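Local structure of dipeptidase AC. Metallo peptidase. MEROPS family M19 (Rhodobacter sphaeroides, 3LY0) at residues A[30-35]-A[40-45]; A[19-24]-A[96-101]. The protein probably hydrolyses dipeptides as a zinc-dependent peptidase, and binds a phosphinate mimic of L-Ala-D-Ala at a two-zinc site. All blocks are in the same frame, centred on the assembly; numbering follows the deposited sequence.

Interaction 1. Residues A[30-35]-A[40-45]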
ATOM      1  N   ILE A  30     -15.128 -11.247  11.921  1.00 15.09           N
ATOM      2  CA  ILE A  30     -14.559 -10.056  11.294  1.00 14.98           C
ATOM      3  C   ILE A  30     -14.386 -10.254   9.789  1.00 15.07           C
ATOM      4  O   ILE A  30     -14.753  -9.399   8.997  1.00 15.02           O
ATOM      5  CB  ILE A  30     -13.215  -9.652  11.940  1.00 13.35           C
ATOM      6  CG1 ILE A  30     -13.437  -9.210  13.390  1.00 14.97           C
ATOM      7  CG2 ILE A  30     -12.543  -8.532  11.142  1.00 14.42           C
ATOM      8  CD1 ILE A  30     -12.148  -9.041  14.173  1.00 16.81           C
ATOM      9  N   TRP A  31     -13.830 -11.393   9.400  1.00 13.29           N
ATOM     10  CA  TRP A  31     -13.542 -11.674   7.996  1.00 10.29           C
ATOM     11  C   TRP A  31     -14.770 -12.128   7.215  1.00 13.11           C
ATOM     12  O   TRP A  31     -15.064 -11.589   6.154  1.00 12.21           O
ATOM     13  CB  TRP A  31     -12.437 -12.735   7.935  1.00 11.65           C
ATOM     14  CG  TRP A  31     -12.107 -13.363   6.589  1.00 10.71           C
ATOM     15  CD1 TRP A  31     -11.911 -14.693   6.352  1.00 11.91           C
ATOM     16  CD2 TRP A  31     -11.906 -12.700   5.332  1.00  9.70           C
ATOM     17  NE1 TRP A  31     -11.604 -14.903   5.026  1.00 12.60           N
ATOM     18  CE2 TRP A  31     -11.588 -13.693   4.382  1.00 11.11           C
ATOM     19  CE3 TRP A  31     -11.955 -11.365   4.919  1.00  9.59           C
ATOM     20  CZ2 TRP A  31     -11.329 -13.394   3.047  1.00 13.13           C
ATOM     21  CZ3 TRP A  31     -11.695 -11.073   3.590  1.00 11.59           C
ATOM     22  CH2 TRP A  31     -11.394 -12.082   2.667  1.00 13.25           C
ATOM     23  N   LEU A  32     -15.482 -13.125   7.730  1.00 15.27           N
ATOM     24  CA  LEU A  32     -16.556 -13.726   6.949  1.00 13.12           C
ATOM     25  C   LEU A  32     -17.880 -12.961   7.005  1.00 14.91           C
ATOM     26  O   LEU A  32     -18.689 -13.070   6.093  1.00 17.92           O
ATOM     27  CB  LEU A  32     -16.765 -15.181   7.365  1.00 14.99           C
ATOM     28  CG  LEU A  32     -15.532 -16.067   7.171  1.00 13.58           C
ATOM     29  CD1 LEU A  32     -15.845 -17.469   7.646  1.00 17.06           C
ATOM     30  CD2 LEU A  32     -15.101 -16.069   5.707  1.00 15.59           C
ATOM     31  N   LYS A  33     -18.089 -12.198   8.070  1.00 15.10           N
ATOM     32  CA  LYS A  33     -19.343 -11.466   8.243  1.00 17.02           C
ATOM     33  C   LYS A  33     -19.165  -9.952   8.293  1.00 16.34           C
ATOM     34  O   LYS A  33     -20.070  -9.200   7.927  1.00 16.37           O
ATOM     35  CB  LYS A  33     -20.037 -11.925   9.526  1.00 17.05           C
ATOM     36  CG  LYS A  33     -20.472 -13.381   9.508  1.00 23.87           C
ATOM     37  CD  LYS A  33     -21.211 -13.751  10.783  1.00 32.32           C
ATOM     38  CE  LYS A  33     -21.751 -15.169  10.712  1.00 35.74           C
ATOM     39  NZ  LYS A  33     -22.446 -15.549  11.976  1.00 45.98           N
ATOM     40  N   GLY A  34     -18.003  -9.505   8.753  1.00 15.51           N
ATOM     41  CA  GLY A  34     -17.820  -8.114   9.115  1.00 15.37           C
ATOM     42  C   GLY A  34     -18.230  -7.962  10.569  1.00 16.74           C
ATOM     43  O   GLY A  34     -19.032  -8.756  11.072  1.00 19.60           O
ATOM     44  N   ASP A  35     -17.672  -6.973  11.258  1.00 14.85           N
ATOM     45  CA  ASP A  35     -18.049  -6.716  12.644  1.00 16.62           C
ATOM     46  C   ASP A  35     -18.626  -5.317  12.829  1.00 17.43           C
ATOM     47  O   ASP A  35     -18.737  -4.835  13.954  1.00 17.54           O
ATOM     48  CB  ASP A  35     -16.877  -6.960  13.608  1.00 19.12           C
ATOM     49  CG  ASP A  35     -15.757  -5.934  13.466  1.00 16.17           C
ATOM     50  OD1 ASP A  35     -15.831  -5.066  12.572  1.00 15.68           O
ATOM     51  OD2 ASP A  35     -14.796  -6.009  14.262  1.00 16.72           O
ATOM     52  N   LEU A  40     -12.909  -2.960   5.458  1.00  9.93           N
ATOM     53  CA  LEU A  40     -12.928  -4.205   4.692  1.00 11.09           C
ATOM     54  C   LEU A  40     -13.492  -5.386   5.473  1.00 12.62           C
ATOM     55  O   LEU A  40     -13.380  -5.455   6.703  1.00 13.25           O
ATOM     56  CB  LEU A  40     -11.507  -4.573   4.234  1.00 11.52           C
ATOM     57  CG  LEU A  40     -10.895  -3.715   3.125  1.00 10.42           C
ATOM     58  CD1 LEU A  40      -9.374  -3.913   3.097  1.00 12.17           C
ATOM     59  CD2 LEU A  40     -11.510  -4.042   1.785  1.00 11.91           C
ATOM     60  N   ASP A  41     -14.082  -6.317   4.724  1.00 10.64           N
ATOM     61  CA  ASP A  41     -14.383  -7.681   5.146  1.00 12.47           C
ATOM     62  C   ASP A  41     -14.898  -8.366   3.886  1.00 10.98           C
ATOM     63  O   ASP A  41     -15.119  -7.702   2.874  1.00 11.82           O
ATOM     64  CB  ASP A  41     -15.396  -7.741   6.302  1.00 13.48           C
ATOM     65  CG  ASP A  41     -16.619  -6.880   6.063  1.00 14.07           C
ATOM     66  OD1 ASP A  41     -17.367  -7.170   5.106  1.00 14.26           O
ATOM     67  OD2 ASP A  41     -16.830  -5.915   6.843  1.00 13.88           O
ATOM     68  N   LEU A  42     -15.061  -9.679   3.919  1.00 12.80           N
ATOM     69  CA  LEU A  42     -15.391 -10.377   2.678  1.00 13.99           C
ATOM     70  C   LEU A  42     -16.731  -9.923   2.053  1.00 13.51           C
ATOM     71  O   LEU A  42     -16.779  -9.617   0.859  1.00 13.02           O
ATOM     72  CB  LEU A  42     -15.313 -11.897   2.861  1.00 13.41           C
ATOM     73  CG  LEU A  42     -15.543 -12.714   1.584  1.00 14.70           C
ATOM     74  CD1 LEU A  42     -14.656 -12.235   0.444  1.00 15.87           C
ATOM     75  CD2 LEU A  42     -15.332 -14.192   1.857  1.00 17.67           C
ATOM     76  N   PRO A  43     -17.809  -9.854   2.859  1.00 13.37           N
ATOM     77  CA  PRO A  43     -19.075  -9.413   2.264  1.00 14.12           C
ATOM     78  C   PRO A  43     -18.990  -8.017   1.649  1.00 13.90           C
ATOM     79  O   PRO A  43     -19.490  -7.822   0.534  1.00 13.96           O
ATOM     80  CB  PRO A  43     -20.046  -9.436   3.449  1.00 15.70           C
ATOM     81  CG  PRO A  43     -19.483 -10.476   4.366  1.00 15.21           C
ATOM     82  CD  PRO A  43     -17.978 -10.286   4.255  1.00 15.11           C
ATOM     83  N   ARG A  44     -18.378  -7.059   2.340  1.00 11.84           N
ATOM     84  CA  ARG A  44     -18.298  -5.717   1.776  1.00 11.76           C
ATOM     85  C   ARG A  44     -17.396  -5.653   0.544  1.00 10.59           C
ATOM     86  O   ARG A  44     -17.644  -4.860  -0.365  1.00 11.87           O
ATOM     87  CB  ARG A  44     -17.904  -4.681   2.825  1.00 12.65           C
ATOM     88  CG  ARG A  44     -19.027  -4.344   3.794  1.00 13.69           C
ATOM     89  CD  ARG A  44     -18.653  -3.179   4.696  1.00 16.07           C
ATOM     90  NE  ARG A  44     -17.558  -3.532   5.593  1.00 15.04           N
ATOM     91  CZ  ARG A  44     -16.881  -2.660   6.339  1.00 15.26           C
ATOM     92  NH1 ARG A  44     -17.166  -1.364   6.281  1.00 16.38           N
ATOM     93  NH2 ARG A  44     -15.900  -3.083   7.126  1.00 14.35           N
ATOM     94  N   MET A  45     -16.343  -6.475   0.511  1.00 11.18           N
ATOM     95  CA  MET A  45     -15.527  -6.567  -0.698  1.00 10.38           C
ATOM     96  C   MET A  45     -16.390  -6.924  -1.898  1.00 12.44           C
ATOM     97  O   MET A  45     -16.257  -6.336  -2.969  1.00 12.70           O
ATOM     98  CB  MET A  45     -14.428  -7.632  -0.551  1.00 10.96           C
ATOM     99  CG  MET A  45     -13.259  -7.250   0.363  1.00 10.62           C
ATOM    100  SD  MET A  45     -12.126  -8.683   0.602  1.00  7.05           S
ATOM    101  CE  MET A  45     -10.866  -7.911   1.670  1.00 14.32           C
TER
HETATM  102  O   HOH W   1     -19.875  -6.934   6.325  1.00 19.23           O
HETATM  103  O   HOH W   2     -16.055  -5.341   9.414  1.00 15.99           O
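L42 lays its CB over one face of the W31 indole, 3.9 Å from the centroid of the six-membered ring and 14° off its normal, a CH-pi contact displaced toward the rim. M45 comes to the same ring at its edge: SD stands 5.0 Å from the centroid as a Met-aromatic contact, and CE touches CZ3. With CG of W31 anti to the backbone N (chi1 171°), the indole swings back to helix 42-48 although its CB points away. Its NE1 bonds to M106 O, and the rings of W105 and F114 also meet it. The second flat group, the R44 guanidinium, turns its edge to D41 in a salt bridge, NE and NH2 donating to OD2 at 2.8 and 3.0 Å; both reach that oxygen from above the same face of the carboxylate. D41 is also the N-cap of helix 42-48: with CG lying between the backbone N and the carbonyl carbon (chi1 48°), OD1 accepts from R44 N at 2.9 Å. Across the contact, L42 N donates to W31 O over 2.9 Å, and P43 CG packs against L32 O. One water bridges K33 O and D41 OD1, while another accepts from D35 N and binds D41 OD2. G34 has positive phi and brings its CA to 3.3 Å from D41 OD2; a CB here would run into that oxygen. An alanine in place of D41 is likely to leave R44 N without its cap, the guanidinium without its carboxylate and each water without its bond to a carboxylate oxygen. One carboxylate thus caps the first turn of helix 42-48, pairs with an arginine and, through water, reaches the loop after helix 27-32, while the aromatic and sulfur contacts supply the apolar side.

Interaction 2. Residues A[19-24]-A[96-101]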
ATOM      1  N   ARG A  19      -6.388  -5.764  11.686  1.00 11.46           N
ATOM      2  CA  ARG A  19      -7.608  -5.970  12.452  1.00 12.68           C
ATOM      3  C   ARG A  19      -7.695  -7.380  13.005  1.00 13.41           C
ATOM      4  O   ARG A  19      -8.216  -7.593  14.104  1.00 14.93           O
ATOM      5  CB  ARG A  19      -8.830  -5.589  11.631  1.00 15.07           C
ATOM      6  CG  ARG A  19      -8.915  -4.061  11.488  1.00 18.60           C
ATOM      7  CD  ARG A  19     -10.041  -3.603  10.597  1.00 16.33           C
ATOM      8  NE  ARG A  19     -11.305  -4.203  10.992  1.00 15.82           N
ATOM      9  CZ  ARG A  19     -12.279  -4.486  10.142  1.00 13.68           C
ATOM     10  NH1 ARG A  19     -12.136  -4.206   8.849  1.00 13.43           N
ATOM     11  NH2 ARG A  19     -13.389  -5.055  10.585  1.00 13.30           N
ATOM     12  N   LEU A  20      -7.158  -8.341  12.264  1.00 11.46           N
ATOM     13  CA  LEU A  20      -7.109  -9.708  12.765  1.00 12.93           C
ATOM     14  C   LEU A  20      -6.052  -9.850  13.856  1.00 12.62           C
ATOM     15  O   LEU A  20      -6.257 -10.573  14.833  1.00 14.84           O
ATOM     16  CB  LEU A  20      -6.884 -10.710  11.625  1.00 11.81           C
ATOM     17  CG  LEU A  20      -7.971 -10.655  10.541  1.00 11.35           C
ATOM     18  CD1 LEU A  20      -7.795 -11.752   9.509  1.00 13.50           C
ATOM     19  CD2 LEU A  20      -9.384 -10.709  11.154  1.00 14.95           C
ATOM     20  N   LEU A  21      -4.932  -9.152  13.696  1.00 12.83           N
ATOM     21  CA  LEU A  21      -3.890  -9.126  14.724  1.00 14.36           C
ATOM     22  C   LEU A  21      -4.463  -8.615  16.038  1.00 16.52           C
ATOM     23  O   LEU A  21      -4.146  -9.139  17.110  1.00 18.81           O
ATOM     24  CB  LEU A  21      -2.720  -8.227  14.302  1.00 12.60           C
ATOM     25  CG  LEU A  21      -1.519  -8.210  15.263  1.00 15.06           C
ATOM     26  CD1 LEU A  21      -0.785  -9.542  15.251  1.00 14.26           C
ATOM     27  CD2 LEU A  21      -0.557  -7.062  14.948  1.00 15.57           C
ATOM     28  N   ARG A  22      -5.311  -7.597  15.948  1.00 16.24           N
ATOM     29  CA  ARG A  22      -5.822  -6.922  17.140  1.00 17.73           C
ATOM     30  C   ARG A  22      -6.968  -7.654  17.834  1.00 16.98           C
ATOM     31  O   ARG A  22      -7.226  -7.417  19.011  1.00 19.89           O
ATOM     32  CB  ARG A  22      -6.208  -5.476  16.815  1.00 16.54           C
ATOM     33  CG  ARG A  22      -4.985  -4.603  16.574  1.00 18.80           C
ATOM     34  CD  ARG A  22      -5.324  -3.227  16.048  1.00 22.42           C
ATOM     35  NE  ARG A  22      -4.163  -2.343  16.163  1.00 20.22           N
ATOM     36  CZ  ARG A  22      -4.155  -1.057  15.832  1.00 27.71           C
ATOM     37  NH1 ARG A  22      -5.251  -0.485  15.355  1.00 25.24           N
ATOM     38  NH2 ARG A  22      -3.047  -0.339  15.988  1.00 25.58           N
ATOM     39  N   ASN A  23      -7.645  -8.544  17.117  1.00 16.59           N
ATOM     40  CA  ASN A  23      -8.739  -9.319  17.711  1.00 17.55           C
ATOM     41  C   ASN A  23      -8.825 -10.713  17.094  1.00 17.35           C
ATOM     42  O   ASN A  23      -9.800 -11.044  16.424  1.00 16.25           O
ATOM     43  CB  ASN A  23     -10.074  -8.581  17.564  1.00 19.31           C
ATOM     44  CG  ASN A  23     -11.189  -9.199  18.403  1.00 23.38           C
ATOM     45  OD1 ASN A  23     -11.011 -10.242  19.042  1.00 25.51           O
ATOM     46  ND2 ASN A  23     -12.353  -8.556  18.398  1.00 23.78           N
ATOM     47  N   PRO A  24      -7.786 -11.531  17.301  1.00 18.17           N
ATOM     48  CA  PRO A  24      -7.751 -12.833  16.631  1.00 17.01           C
ATOM     49  C   PRO A  24      -8.900 -13.750  17.049  1.00 17.71           C
ATOM     50  O   PRO A  24      -9.350 -14.577  16.257  1.00 18.15           O
ATOM     51  CB  PRO A  24      -6.396 -13.419  17.067  1.00 14.90           C
ATOM     52  CG  PRO A  24      -6.034 -12.672  18.315  1.00 17.79           C
ATOM     53  CD  PRO A  24      -6.590 -11.297  18.130  1.00 17.70           C
ATOM     54  N   ALA A  96       4.967 -10.704  12.518  1.00 10.41           N
ATOM     55  CA  ALA A  96       4.852 -10.932  11.083  1.00  9.30           C
ATOM     56  C   ALA A  96       4.321 -12.343  10.825  1.00 10.01           C
ATOM     57  O   ALA A  96       3.501 -12.553   9.924  1.00 10.35           O
ATOM     58  CB  ALA A  96       6.193 -10.735  10.392  1.00 12.53           C
ATOM     59  N   LEU A  97       4.802 -13.324  11.591  1.00 10.72           N
ATOM     60  CA  LEU A  97       4.262 -14.681  11.472  1.00 10.55           C
ATOM     61  C   LEU A  97       2.778 -14.726  11.826  1.00 10.17           C
ATOM     62  O   LEU A  97       2.013 -15.420  11.165  1.00 10.90           O
ATOM     63  CB  LEU A  97       5.045 -15.683  12.326  1.00 11.19           C
ATOM     64  CG  LEU A  97       6.438 -16.062  11.828  1.00 12.84           C
ATOM     65  CD1 LEU A  97       7.085 -17.022  12.811  1.00 16.00           C
ATOM     66  CD2 LEU A  97       6.371 -16.701  10.443  1.00 13.16           C
ATOM     67  N   ALA A  98       2.369 -14.010  12.870  1.00 10.58           N
ATOM     68  CA  ALA A  98       0.958 -13.978  13.235  1.00 10.65           C
ATOM     69  C   ALA A  98       0.121 -13.466  12.069  1.00  9.71           C
ATOM     70  O   ALA A  98      -0.904 -14.047  11.720  1.00 11.84           O
ATOM     71  CB  ALA A  98       0.739 -13.120  14.479  1.00 11.85           C
ATOM     72  N   MET A  99       0.556 -12.371  11.457  1.00  9.91           N
ATOM     73  CA  MET A  99      -0.234 -11.760  10.400  1.00 10.01           C
ATOM     74  C   MET A  99      -0.230 -12.624   9.131  1.00  8.88           C
ATOM     75  O   MET A  99      -1.263 -12.804   8.484  1.00  9.67           O
ATOM     76  CB  MET A  99       0.264 -10.333  10.132  1.00 10.88           C
ATOM     77  CG  MET A  99       0.167  -9.437  11.390  1.00 10.92           C
ATOM     78  SD  MET A  99       0.801  -7.730  11.230  1.00  5.36           S
ATOM     79  CE  MET A  99      -0.592  -6.928  10.444  1.00 15.13           C
ATOM     80  N   ALA A 100       0.928 -13.180   8.778  1.00  9.99           N
ATOM     81  CA  ALA A 100       0.976 -14.115   7.650  1.00  9.58           C
ATOM     82  C   ALA A 100       0.072 -15.322   7.907  1.00  9.46           C
ATOM     83  O   ALA A 100      -0.583 -15.815   6.995  1.00 10.31           O
ATOM     84  CB  ALA A 100       2.414 -14.578   7.381  1.00  9.78           C
ATOM     85  N   GLY A 101       0.036 -15.778   9.157  1.00  9.63           N
ATOM     86  CA  GLY A 101      -0.819 -16.890   9.541  1.00 11.40           C
ATOM     87  C   GLY A 101      -2.300 -16.566   9.400  1.00 10.40           C
ATOM     88  O   GLY A 101      -3.094 -17.416   8.988  1.00 11.86           O
TER
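L21 carries the contact from helix 16-22, meeting A98 and M99 of helix 89-109 through apolar side-chain contacts alone. Its branch CD1 reaches both residues, touching A98 CB at 4.0 Å and M99 CG at the same 4.0 Å, whereas CD2 lies 4.0 Å from M99 SD. CG of L21 stands anti to the backbone N (chi1 -176°), which carries the forked end of the leucine across to the neighbouring helix. The two longer side chains cross obliquely: M99 CG lies anti to the carbonyl carbon (chi1 -59°), and the chain runs on to put SD beside the leucine fork; the bend at chi3 turns only CE. A98 contributes only its methyl. The nearest CA atoms, those of L21 and M99, are 6.2 Å apart, yet just 121 Å² is buried between the segments, so the contact is small and local. V95, one turn before M99 on the same helix, adds to the cover of L21, and M99 also packs on I57 of strand 50-57.

Hydrogen bonds do not cross between the segments. Within helix 89-109 the backbone bonds are regular, as in A100 N to A96 O at 2.9 Å; at the end of helix 16-22, N23 N makes weak ones to R19 O and L20 O. Charged groups of helix 16-22 are engaged elsewhere: R19 pairs with D308, and R22 with D66.

The site lies close by. The side chain of M99 is about 6 Å from that of D15, a zinc ligand, and about 8 Å from a bound zinc ion and from the phosphinate inhibitor. Helix 16-22 follows directly after H13 and D15, so this apolar contact joins the first metal-binding segment to an outer helix of the TIM-barrel fold of the M19 dipeptidases.

From the N terminus the chain passes the metal ligands H13 and D15 and enters helix 16-22, the first half of interaction 2. Helix 27-32 follows, and interaction 1 closes a short loop of four intervening residues by joining it to helix 42-48. The chain then runs through strand 50-57 to helix 89-109, where interaction 2 closes a much longer loop. Interaction 1 is therefore nested inside interaction 2, their centres about 16 Å apart. Interaction 2 ties helix 16-22 to helix 89-109, and interaction 1 ties helix 27-32 to helix 42-48. R19 joins the two pairs, bonding to L40 O and pairing with D35, while I30 packs beside it.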